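Long-range contacts in LbpB B-lobe (Moraxella bovis, PDB 3UAQ), which probably captures host lactoferrin at the bacterial surface, as a lipoprotein partner of an outer-membrane receptor in iron acquisition: residues 95-106 / 150-158; 225-236 / 254-262. One frame throughout, in Å; residues are numbered along the deposited sequence.

Interaction 1 (95-106 / 150-158); sequences LPALTKELQERY and KGDGYLYYY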
loop_
_atom_site.group_PDB
_atom_site.type_symbol
_atom_site.label_atom_id
_atom_site.label_comp_id
_atom_site.label_asym_id
_atom_site.label_seq_id
_atom_site.Cartn_x
_atom_site.Cartn_y
_atom_site.Cartn_z
ATOM N N LEU A 95 12.536 -3.754 0.109
ATOM C CA LEU A 95 11.505 -3.525 -0.909
ATOM C C LEU A 95 11.905 -2.581 -2.050
ATOM O O LEU A 95 11.611 -2.866 -3.203
ATOM C CB LEU A 95 10.184 -3.102 -0.269
ATOM C CG LEU A 95 9.404 -4.340 0.177
ATOM C CD1 LEU A 95 9.058 -4.302 1.659
ATOM C CD2 LEU A 95 8.167 -4.525 -0.677
ATOM N N PRO A 96 12.561 -1.450 -1.736
ATOM C CA PRO A 96 13.184 -0.665 -2.816
ATOM C C PRO A 96 13.946 -1.558 -3.802
ATOM O O PRO A 96 13.639 -1.583 -5.005
ATOM C CB PRO A 96 14.154 0.236 -2.059
ATOM C CG PRO A 96 13.448 0.476 -0.744
ATOM C CD PRO A 96 12.619 -0.755 -0.436
ATOM N N ALA A 97 14.919 -2.295 -3.268
ATOM C CA ALA A 97 15.724 -3.230 -4.044
ATOM C C ALA A 97 14.900 -4.201 -4.909
ATOM O O ALA A 97 15.197 -4.384 -6.094
ATOM C CB ALA A 97 16.663 -3.999 -3.120
ATOM N N LEU A 98 13.889 -4.838 -4.321
ATOM C CA LEU A 98 13.128 -5.862 -5.030
ATOM C C LEU A 98 12.246 -5.248 -6.111
ATOM O O LEU A 98 12.118 -5.789 -7.218
ATOM C CB LEU A 98 12.282 -6.671 -4.049
ATOM C CG LEU A 98 13.035 -7.319 -2.881
ATOM C CD1 LEU A 98 12.065 -7.804 -1.821
ATOM C CD2 LEU A 98 13.932 -8.457 -3.346
ATOM N N THR A 99 11.640 -4.113 -5.781
ATOM C CA THR A 99 10.788 -3.397 -6.714
ATOM C C THR A 99 11.629 -2.989 -7.912
ATOM O O THR A 99 11.183 -3.047 -9.061
ATOM C CB THR A 99 10.212 -2.131 -6.073
ATOM O OG1 THR A 99 9.698 -2.436 -4.771
ATOM C CG2 THR A 99 9.102 -1.559 -6.933
ATOM N N LYS A 100 12.857 -2.573 -7.629
ATOM C CA LYS A 100 13.783 -2.161 -8.669
ATOM C C LYS A 100 14.144 -3.357 -9.543
ATOM O O LYS A 100 14.138 -3.263 -10.771
ATOM C CB LYS A 100 15.033 -1.542 -8.037
ATOM C CG LYS A 100 15.970 -0.856 -9.016
ATOM C CD LYS A 100 17.390 -0.805 -8.450
ATOM C CE LYS A 100 18.434 -0.528 -9.534
ATOM N NZ LYS A 100 18.601 0.936 -9.847
ATOM N N GLU A 101 14.446 -4.479 -8.900
ATOM C CA GLU A 101 14.712 -5.734 -9.596
ATOM C C GLU A 101 13.616 -6.062 -10.608
ATOM O O GLU A 101 13.880 -6.227 -11.804
ATOM C CB GLU A 101 14.806 -6.876 -8.581
ATOM C CG GLU A 101 16.191 -7.127 -8.021
ATOM C CD GLU A 101 16.850 -8.331 -8.658
ATOM O OE1 GLU A 101 18.097 -8.400 -8.647
ATOM O OE2 GLU A 101 16.121 -9.208 -9.167
ATOM N N LEU A 102 12.385 -6.164 -10.118
ATOM C CA LEU A 102 11.268 -6.539 -10.972
ATOM C C LEU A 102 10.986 -5.468 -12.037
ATOM O O LEU A 102 10.547 -5.783 -13.144
ATOM C CB LEU A 102 10.034 -6.840 -10.116
ATOM C CG LEU A 102 10.265 -7.965 -9.094
ATOM C CD1 LEU A 102 9.256 -7.912 -7.955
ATOM C CD2 LEU A 102 10.268 -9.343 -9.762
ATOM N N GLN A 103 11.262 -4.208 -11.710
ATOM C CA GLN A 103 11.115 -3.123 -12.676
ATOM C C GLN A 103 12.093 -3.274 -13.834
ATOM O O GLN A 103 11.765 -2.958 -14.981
ATOM C CB GLN A 103 11.319 -1.765 -12.005
ATOM C CG GLN A 103 10.034 -1.125 -11.502
ATOM C CD GLN A 103 10.291 0.094 -10.633
ATOM O OE1 GLN A 103 11.404 0.301 -10.140
ATOM N NE2 GLN A 103 9.260 0.909 -10.441
ATOM N N GLU A 104 13.295 -3.752 -13.528
ATOM C CA GLU A 104 14.336 -3.918 -14.539
ATOM C C GLU A 104 14.144 -5.186 -15.381
ATOM O O GLU A 104 14.342 -5.166 -16.597
ATOM C CB GLU A 104 15.723 -3.919 -13.885
ATOM C CG GLU A 104 16.503 -2.622 -14.084
ATOM C CD GLU A 104 16.941 -1.970 -12.778
ATOM O OE1 GLU A 104 17.449 -2.678 -11.879
ATOM O OE2 GLU A 104 16.779 -0.736 -12.654
ATOM N N ARG A 105 13.753 -6.282 -14.735
ATOM C CA ARG A 105 13.670 -7.577 -15.417
ATOM C C ARG A 105 12.331 -7.792 -16.108
ATOM O O ARG A 105 12.229 -8.561 -17.066
ATOM C CB ARG A 105 13.921 -8.721 -14.432
ATOM C CG ARG A 105 15.076 -8.473 -13.492
ATOM C CD ARG A 105 15.781 -9.767 -13.147
ATOM N NE ARG A 105 15.473 -10.249 -11.802
ATOM C CZ ARG A 105 14.749 -11.334 -11.541
ATOM N NH1 ARG A 105 14.245 -12.055 -12.534
ATOM N NH2 ARG A 105 14.531 -11.699 -10.287
ATOM N N TYR A 106 11.302 -7.123 -15.606
ATOM C CA TYR A 106 9.967 -7.234 -16.175
ATOM C C TYR A 106 9.461 -5.821 -16.428
ATOM O O TYR A 106 8.691 -5.260 -15.648
ATOM C CB TYR A 106 9.063 -8.034 -15.238
ATOM C CG TYR A 106 9.521 -9.469 -15.065
ATOM C CD1 TYR A 106 9.229 -10.429 -16.024
ATOM C CD2 TYR A 106 10.246 -9.866 -13.946
ATOM C CE1 TYR A 106 9.642 -11.755 -15.873
ATOM C CE2 TYR A 106 10.666 -11.193 -13.787
ATOM C CZ TYR A 106 10.360 -12.132 -14.755
ATOM O OH TYR A 106 10.765 -13.446 -14.617
ATOM N N LYS A 150 5.927 -17.270 -16.648
ATOM C CA LYS A 150 6.463 -15.917 -16.785
ATOM C C LYS A 150 6.213 -15.039 -15.560
ATOM O O LYS A 150 5.087 -14.962 -15.050
ATOM C CB LYS A 150 5.910 -15.227 -18.030
ATOM C CG LYS A 150 6.271 -13.746 -18.105
ATOM C CD LYS A 150 5.656 -13.085 -19.325
ATOM C CE LYS A 150 6.076 -11.628 -19.443
ATOM N NZ LYS A 150 5.368 -10.945 -20.563
ATOM N N GLY A 151 7.269 -14.361 -15.116
ATOM C CA GLY A 151 7.201 -13.483 -13.962
ATOM C C GLY A 151 8.069 -13.982 -12.815
ATOM O O GLY A 151 8.608 -15.089 -12.868
ATOM N N ASP A 152 8.201 -13.170 -11.771
ATOM C CA ASP A 152 9.025 -13.538 -10.624
ATOM C C ASP A 152 8.560 -12.807 -9.369
ATOM O O ASP A 152 7.932 -11.742 -9.445
ATOM C CB ASP A 152 10.506 -13.252 -10.908
ATOM C CG ASP A 152 11.252 -14.474 -11.444
ATOM O OD1 ASP A 152 11.156 -15.552 -10.814
ATOM O OD2 ASP A 152 11.937 -14.356 -12.489
ATOM N N GLY A 153 8.864 -13.386 -8.213
ATOM C CA GLY A 153 8.448 -12.786 -6.962
ATOM C C GLY A 153 9.357 -13.072 -5.783
ATOM O O GLY A 153 10.348 -13.794 -5.889
ATOM N N TYR A 154 9.000 -12.500 -4.641
ATOM C CA TYR A 154 9.818 -12.589 -3.445
ATOM C C TYR A 154 8.933 -12.578 -2.215
ATOM O O TYR A 154 7.910 -11.875 -2.186
ATOM C CB TYR A 154 10.755 -11.386 -3.366
ATOM C CG TYR A 154 11.886 -11.396 -4.367
ATOM C CD1 TYR A 154 11.755 -10.783 -5.604
ATOM C CD2 TYR A 154 13.089 -12.012 -4.067
ATOM C CE1 TYR A 154 12.794 -10.790 -6.518
ATOM C CE2 TYR A 154 14.133 -12.020 -4.969
ATOM C CZ TYR A 154 13.984 -11.409 -6.194
ATOM O OH TYR A 154 15.036 -11.427 -7.089
ATOM N N LEU A 155 9.327 -13.356 -1.205
ATOM C CA LEU A 155 8.713 -13.264 0.118
ATOM C C LEU A 155 9.713 -12.670 1.100
ATOM O O LEU A 155 10.898 -13.000 1.070
ATOM C CB LEU A 155 8.232 -14.630 0.611
ATOM C CG LEU A 155 6.716 -14.838 0.598
ATOM C CD1 LEU A 155 6.296 -15.581 -0.649
ATOM C CD2 LEU A 155 6.273 -15.593 1.829
ATOM N N TYR A 156 9.242 -11.789 1.972
ATOM C CA TYR A 156 10.151 -11.049 2.837
ATOM C C TYR A 156 9.629 -10.875 4.261
ATOM O O TYR A 156 8.427 -11.013 4.534
ATOM C CB TYR A 156 10.424 -9.671 2.231
ATOM C CG TYR A 156 9.162 -8.849 2.106
ATOM C CD1 TYR A 156 8.705 -8.086 3.168
ATOM C CD2 TYR A 156 8.413 -8.851 0.933
ATOM C CE1 TYR A 156 7.544 -7.337 3.067
ATOM C CE2 TYR A 156 7.248 -8.102 0.823
ATOM C CZ TYR A 156 6.818 -7.346 1.896
ATOM O OH TYR A 156 5.661 -6.597 1.803
ATOM N N TYR A 157 10.556 -10.572 5.163
ATOM C CA TYR A 157 10.205 -10.012 6.462
ATOM C C TYR A 157 11.354 -9.116 6.917
ATOM O O TYR A 157 12.524 -9.469 6.776
ATOM C CB TYR A 157 9.904 -11.109 7.494
ATOM C CG TYR A 157 10.992 -11.320 8.533
ATOM C CD1 TYR A 157 11.146 -10.443 9.607
ATOM C CD2 TYR A 157 11.853 -12.406 8.452
ATOM C CE1 TYR A 157 12.142 -10.638 10.562
ATOM C CE2 TYR A 157 12.850 -12.612 9.401
ATOM C CZ TYR A 157 12.991 -11.726 10.454
ATOM O OH TYR A 157 13.983 -11.927 11.396
ATOM N N TYR A 158 11.014 -7.951 7.454
ATOM C CA TYR A 158 12.012 -6.988 7.885
ATOM C C TYR A 158 11.521 -6.218 9.099
ATOM O O TYR A 158 10.320 -6.164 9.372
ATOM C CB TYR A 158 12.339 -6.023 6.743
ATOM C CG TYR A 158 13.220 -4.858 7.136
ATOM C CD1 TYR A 158 14.537 -5.056 7.519
ATOM C CD2 TYR A 158 12.735 -3.557 7.118
ATOM C CE1 TYR A 158 15.350 -3.994 7.879
ATOM C CE2 TYR A 158 13.541 -2.487 7.475
ATOM C CZ TYR A 158 14.850 -2.714 7.855
ATOM O OH TYR A 158 15.666 -1.664 8.212
#

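Interaction 2 (225-236 / 254-262); sequences VFGQYAPRQGNH and STKQKAIAS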
loop_
_atom_site.group_PDB
_atom_site.type_symbol
_atom_site.label_atom_id
_atom_site.label_comp_id
_atom_site.label_asym_id
_atom_site.label_seq_id
_atom_site.Cartn_x
_atom_site.Cartn_y
_atom_site.Cartn_z
ATOM N N VAL A 225 -10.285 -17.691 -1.298
ATOM C CA VAL A 225 -11.491 -17.403 -0.548
ATOM C C VAL A 225 -12.469 -16.790 -1.537
ATOM O O VAL A 225 -12.062 -16.239 -2.565
ATOM C CB VAL A 225 -11.237 -16.419 0.610
ATOM C CG1 VAL A 225 -12.395 -16.469 1.603
ATOM C CG2 VAL A 225 -9.942 -16.764 1.313
ATOM N N PHE A 226 -13.755 -16.888 -1.232
ATOM C CA PHE A 226 -14.782 -16.494 -2.185
ATOM C C PHE A 226 -14.868 -14.993 -2.458
ATOM O O PHE A 226 -14.798 -14.175 -1.539
ATOM C CB PHE A 226 -16.148 -16.992 -1.727
ATOM C CG PHE A 226 -17.263 -16.558 -2.625
ATOM C CD1 PHE A 226 -17.559 -17.276 -3.773
ATOM C CD2 PHE A 226 -17.993 -15.411 -2.347
ATOM C CE1 PHE A 226 -18.580 -16.869 -4.625
ATOM C CE2 PHE A 226 -19.019 -14.997 -3.193
ATOM C CZ PHE A 226 -19.311 -15.730 -4.333
ATOM N N GLY A 227 -15.052 -14.638 -3.726
ATOM C CA GLY A 227 -15.304 -13.257 -4.096
ATOM C C GLY A 227 -14.094 -12.350 -3.944
ATOM O O GLY A 227 -14.207 -11.126 -4.068
ATOM N N GLN A 228 -12.937 -12.946 -3.659
ATOM C CA GLN A 228 -11.670 -12.236 -3.733
ATOM C C GLN A 228 -10.945 -12.744 -4.965
ATOM O O GLN A 228 -11.045 -13.922 -5.307
ATOM C CB GLN A 228 -10.818 -12.503 -2.495
ATOM C CG GLN A 228 -11.488 -12.217 -1.162
ATOM C CD GLN A 228 -10.494 -12.223 -0.017
ATOM O OE1 GLN A 228 -9.441 -11.590 -0.096
ATOM N NE2 GLN A 228 -10.804 -12.963 1.039
ATOM N N TYR A 229 -10.223 -11.864 -5.645
ATOM C CA TYR A 229 -9.508 -12.272 -6.849
ATOM C C TYR A 229 -8.012 -12.095 -6.679
ATOM O O TYR A 229 -7.513 -11.894 -5.560
ATOM C CB TYR A 229 -9.965 -11.448 -8.061
ATOM C CG TYR A 229 -11.463 -11.293 -8.192
ATOM C CD1 TYR A 229 -12.219 -12.205 -8.920
ATOM C CD2 TYR A 229 -12.126 -10.239 -7.576
ATOM C CE1 TYR A 229 -13.595 -12.066 -9.033
ATOM C CE2 TYR A 229 -13.497 -10.093 -7.685
ATOM C CZ TYR A 229 -14.228 -11.007 -8.413
ATOM O OH TYR A 229 -15.594 -10.857 -8.519
ATOM N N ALA A 230 -7.302 -12.205 -7.801
ATOM C CA ALA A 230 -5.960 -11.655 -7.917
ATOM C C ALA A 230 -5.040 -12.182 -6.829
ATOM O O ALA A 230 -5.235 -13.300 -6.344
ATOM C CB ALA A 230 -6.023 -10.124 -7.875
ATOM N N PRO A 231 -4.005 -11.394 -6.478
ATOM C CA PRO A 231 -3.324 -11.594 -5.196
ATOM C C PRO A 231 -4.266 -11.190 -4.063
ATOM O O PRO A 231 -4.739 -10.046 -4.026
ATOM C CB PRO A 231 -2.128 -10.623 -5.273
ATOM C CG PRO A 231 -2.463 -9.670 -6.379
ATOM C CD PRO A 231 -3.250 -10.480 -7.352
ATOM N N ARG A 232 -4.552 -12.126 -3.164
ATOM C CA ARG A 232 -5.483 -11.884 -2.069
ATOM C C ARG A 232 -4.749 -11.527 -0.774
ATOM O O ARG A 232 -3.558 -11.824 -0.616
ATOM C CB ARG A 232 -6.348 -13.124 -1.844
ATOM C CG ARG A 232 -7.028 -13.652 -3.100
ATOM C CD ARG A 232 -7.714 -14.977 -2.818
ATOM N NE ARG A 232 -8.483 -15.450 -3.962
ATOM C CZ ARG A 232 -7.960 -16.129 -4.977
ATOM N NH1 ARG A 232 -6.664 -16.403 -4.986
ATOM N NH2 ARG A 232 -8.729 -16.525 -5.985
ATOM N N GLN A 233 -5.463 -10.905 0.162
ATOM C CA GLN A 233 -4.855 -10.515 1.431
ATOM C C GLN A 233 -5.822 -10.648 2.599
ATOM O O GLN A 233 -7.038 -10.567 2.418
ATOM C CB GLN A 233 -4.329 -9.075 1.363
ATOM C CG GLN A 233 -3.072 -8.893 0.527
ATOM C CD GLN A 233 -2.473 -7.506 0.688
ATOM O OE1 GLN A 233 -2.148 -7.082 1.799
ATOM N NE2 GLN A 233 -2.327 -6.789 -0.424
ATOM N N GLY A 234 -5.277 -10.839 3.796
ATOM C CA GLY A 234 -6.083 -10.844 5.005
ATOM C C GLY A 234 -6.800 -12.155 5.265
ATOM O O GLY A 234 -7.711 -12.209 6.093
ATOM N N ASN A 235 -6.399 -13.211 4.564
ATOM C CA ASN A 235 -6.986 -14.523 4.798
ATOM C C ASN A 235 -6.075 -15.421 5.637
ATOM O O ASN A 235 -6.383 -16.597 5.879
ATOM C CB ASN A 235 -7.336 -15.208 3.476
ATOM C CG ASN A 235 -8.096 -14.301 2.533
ATOM O OD1 ASN A 235 -9.234 -13.912 2.804
ATOM N ND2 ASN A 235 -7.471 -13.966 1.410
ATOM N N HIS A 236 -4.955 -14.858 6.084
ATOM C CA HIS A 236 -4.010 -15.614 6.896
ATOM C C HIS A 236 -3.725 -14.923 8.226
ATOM O O HIS A 236 -3.047 -13.891 8.288
ATOM C CB HIS A 236 -2.739 -15.902 6.095
ATOM C CG HIS A 236 -3.012 -16.596 4.799
ATOM N ND1 HIS A 236 -3.379 -15.915 3.657
ATOM C CD2 HIS A 236 -3.031 -17.911 4.476
ATOM C CE1 HIS A 236 -3.584 -16.780 2.679
ATOM N NE2 HIS A 236 -3.380 -17.998 3.149
ATOM N N SER A 254 -3.456 -19.354 11.341
ATOM C CA SER A 254 -4.604 -20.036 10.760
ATOM C C SER A 254 -4.960 -19.435 9.411
ATOM O O SER A 254 -4.446 -18.381 9.033
ATOM C CB SER A 254 -5.806 -19.977 11.707
ATOM O OG SER A 254 -5.598 -19.034 12.747
ATOM N N THR A 255 -5.836 -20.115 8.685
ATOM C CA THR A 255 -6.265 -19.636 7.380
ATOM C C THR A 255 -7.775 -19.492 7.337
ATOM O O THR A 255 -8.513 -20.375 7.793
ATOM C CB THR A 255 -5.827 -20.582 6.254
ATOM O OG1 THR A 255 -4.406 -20.762 6.301
ATOM C CG2 THR A 255 -6.226 -20.010 4.888
ATOM N N LYS A 256 -8.229 -18.366 6.798
ATOM C CA LYS A 256 -9.649 -18.159 6.551
ATOM C C LYS A 256 -10.089 -18.919 5.304
ATOM O O LYS A 256 -9.598 -18.665 4.204
ATOM C CB LYS A 256 -9.965 -16.667 6.389
ATOM C CG LYS A 256 -11.093 -16.382 5.408
ATOM C CD LYS A 256 -11.656 -14.972 5.570
ATOM C CE LYS A 256 -10.562 -13.930 5.605
ATOM N NZ LYS A 256 -11.038 -12.613 5.086
ATOM N N GLN A 257 -10.993 -19.874 5.496
ATOM C CA GLN A 257 -11.725 -20.504 4.411
ATOM C C GLN A 257 -13.139 -19.938 4.383
ATOM O O GLN A 257 -13.738 -19.673 5.431
ATOM C CB GLN A 257 -11.806 -22.017 4.608
ATOM C CG GLN A 257 -10.702 -22.610 5.452
ATOM C CD GLN A 257 -9.860 -23.608 4.685
ATOM O OE1 GLN A 257 -8.636 -23.520 4.679
ATOM N NE2 GLN A 257 -10.513 -24.554 4.021
ATOM N N LYS A 258 -13.661 -19.735 3.178
ATOM C CA LYS A 258 -15.062 -19.400 2.973
ATOM C C LYS A 258 -15.389 -19.810 1.547
ATOM O O LYS A 258 -14.846 -19.255 0.588
ATOM C CB LYS A 258 -15.314 -17.907 3.172
ATOM C CG LYS A 258 -16.668 -17.433 2.642
ATOM C CD LYS A 258 -16.716 -15.910 2.513
ATOM C CE LYS A 258 -18.014 -15.432 1.869
ATOM N NZ LYS A 258 -19.207 -15.545 2.757
ATOM N N ALA A 259 -16.264 -20.801 1.408
ATOM C CA ALA A 259 -16.475 -21.460 0.120
ATOM C C ALA A 259 -17.300 -20.646 -0.878
ATOM O O ALA A 259 -16.835 -20.338 -1.979
ATOM C CB ALA A 259 -17.097 -22.821 0.325
ATOM N N ILE A 260 -18.539 -20.339 -0.508
ATOM C CA ILE A 260 -19.409 -19.549 -1.370
ATOM C C ILE A 260 -19.898 -18.293 -0.661
ATOM O O ILE A 260 -19.510 -18.018 0.476
ATOM C CB ILE A 260 -20.611 -20.369 -1.852
ATOM C CG1 ILE A 260 -21.459 -20.814 -0.660
ATOM C CG2 ILE A 260 -20.138 -21.567 -2.668
ATOM C CD1 ILE A 260 -22.634 -21.690 -1.052
ATOM N N ALA A 261 -20.758 -17.538 -1.336
ATOM C CA ALA A 261 -21.261 -16.280 -0.794
ATOM C C ALA A 261 -21.959 -16.455 0.562
ATOM O O ALA A 261 -21.716 -15.687 1.493
ATOM C CB ALA A 261 -22.189 -15.600 -1.798
ATOM N N SER A 262 -22.820 -17.461 0.670
ATOM C CA SER A 262 -23.567 -17.687 1.903
ATOM C C SER A 262 -22.662 -18.151 3.048
ATOM O O SER A 262 -22.975 -17.946 4.223
ATOM C CB SER A 262 -24.679 -18.710 1.656
ATOM O OG SER A 262 -24.620 -19.190 0.323
#

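Interaction 1 (95-106 / 150-158)
Leu95 and Leu98 rest on the rings of Tyr156 and Tyr154 where helix 95-105 packs on the antiparallel sheet of the N-lobe handle domain. The helix runs antiparallel to strand 152-158, at 172°, with the two axes 9.6 Å apart at their closest.

The apolar contacts are CH-pi. Leu98 sets CD2 over the centre of one face of Tyr154, 3.7 Å from the ring centroid. Leu95 brings CD1 over a face of Tyr156 nearer the rim, 4.0 Å from the centroid, its side chain crossing the tyrosine at about a right angle. Leu102 meets Tyr154 at the ring edge and also lays CD2 against the backbone of Asp152. The branched end of leucine suits these places, since one methyl can lie on a ring while the other packs beside it; Leu59 of strand 57-60 adds to the same apolar layer.

The charged contacts gather toward the C-terminal end of the helix. Arg105 is bent at chi2 and chi3 (chi3 -105°), which sets its guanidinium beside Glu101, and its NE and NH2 both grip OE2 side-on, OE2 lying 2.9 Å from NE. The other nitrogen, NH1, forms a salt bridge to Asp152 OD2 at 3.3 Å, so one guanidinium ties helix to strand. Tyr154 suits both groups of contacts: its ring receives Leu98, while its hydroxyl gives a weak bond to Glu101 OE2.

Gly151 has a positive phi (115°), which glycine tolerates, and the Tyr106 ring lies against its backbone. Beside it, Asp152 OD2 is bound from opposite faces of its carboxylate plane, by Arg105 NH1 and by Tyr106 OH, which donates to it at 2.6 Å.

Interaction 2 (225-236 / 254-262)
Phe226 lays its ring flat over the backbone joining Ile260 to Ala261. The peptide nitrogen of Ala261 lies over the ring centre, 3.5 Å above the plane, while the carbonyl carbon of Ile260 sits nearer the rim. Ile260 CA adds a CH-pi contact to the same face, and Ala261 CB reaches Phe226 CE2 at 3.5 Å. The ring reaches out along residues 259-261 because chi1 (177°) places CG anti to the backbone N; a broad aromatic suits this place because one face can cover a whole peptide. Phe226 N is also hydrogen-bonded to Lys258 O, at 3.2 Å. Val225 to Gln228 form a type II turn, whose third position is taken by Gly227, with its positive phi.

Val225 turns its two branches to different partners: CG1 meets Lys258 CB at 3.6 Å, the side chains crossing at about a right angle, and CG2 packs against Lys256 O. Beyond this apolar contact the Lys258 chain bends at chi4 (73°), and its NZ donates to the carbonyl oxygens of Ala261 and Ser263.

Lys256 crosses Asn235 obliquely. The bend at chi3 (49°) lays CE and NZ alongside Asn235 OD1, with NZ 3.2 Å from it. The same oxygen accepts Gln228 NE2 on a lone pair in its carbonyl plane, a bond that would limit rotation of the Asn235 amide beside the lysine, and Asn235 ND2 returns a weak bond to Gln228 OE1.

The side chains of His236 and Thr255 run alongside each other on one face of the sheet, with His236 CD2 against Thr255 OG1 and CG2; His236 NE2 bonds Glu223. Beside them the nearly straight bond from Lys256 N to Asn235 O, 2.7 Å, holds the backbones together. His236 and Thr255 form a non-hydrogen-bonded antiparallel pair, where strands 236-243 and 248-257 meet at one end of the N-lobe beta barrel.

Interaction 1 closes before interaction 2 opens along the chain, and each belongs to its own part of the N-lobe: the handle for 95-106 / 150-158, the beta barrel for 225-236 / 254-262. Their centres lie about 25 Å apart and their nearest atoms about 8 Å, without touching. The two parts are nevertheless joined. Strand 121-128, which pairs with strand 146-159 of interaction 1, receives Pro231 and Gln233 from the loop of interaction 2 on Trp125, while Leu155 packs on strand 170-184 of the barrel. The contacts thus flank a handle-barrel interface, consistent with a lobe in which the two domains form one compact unit.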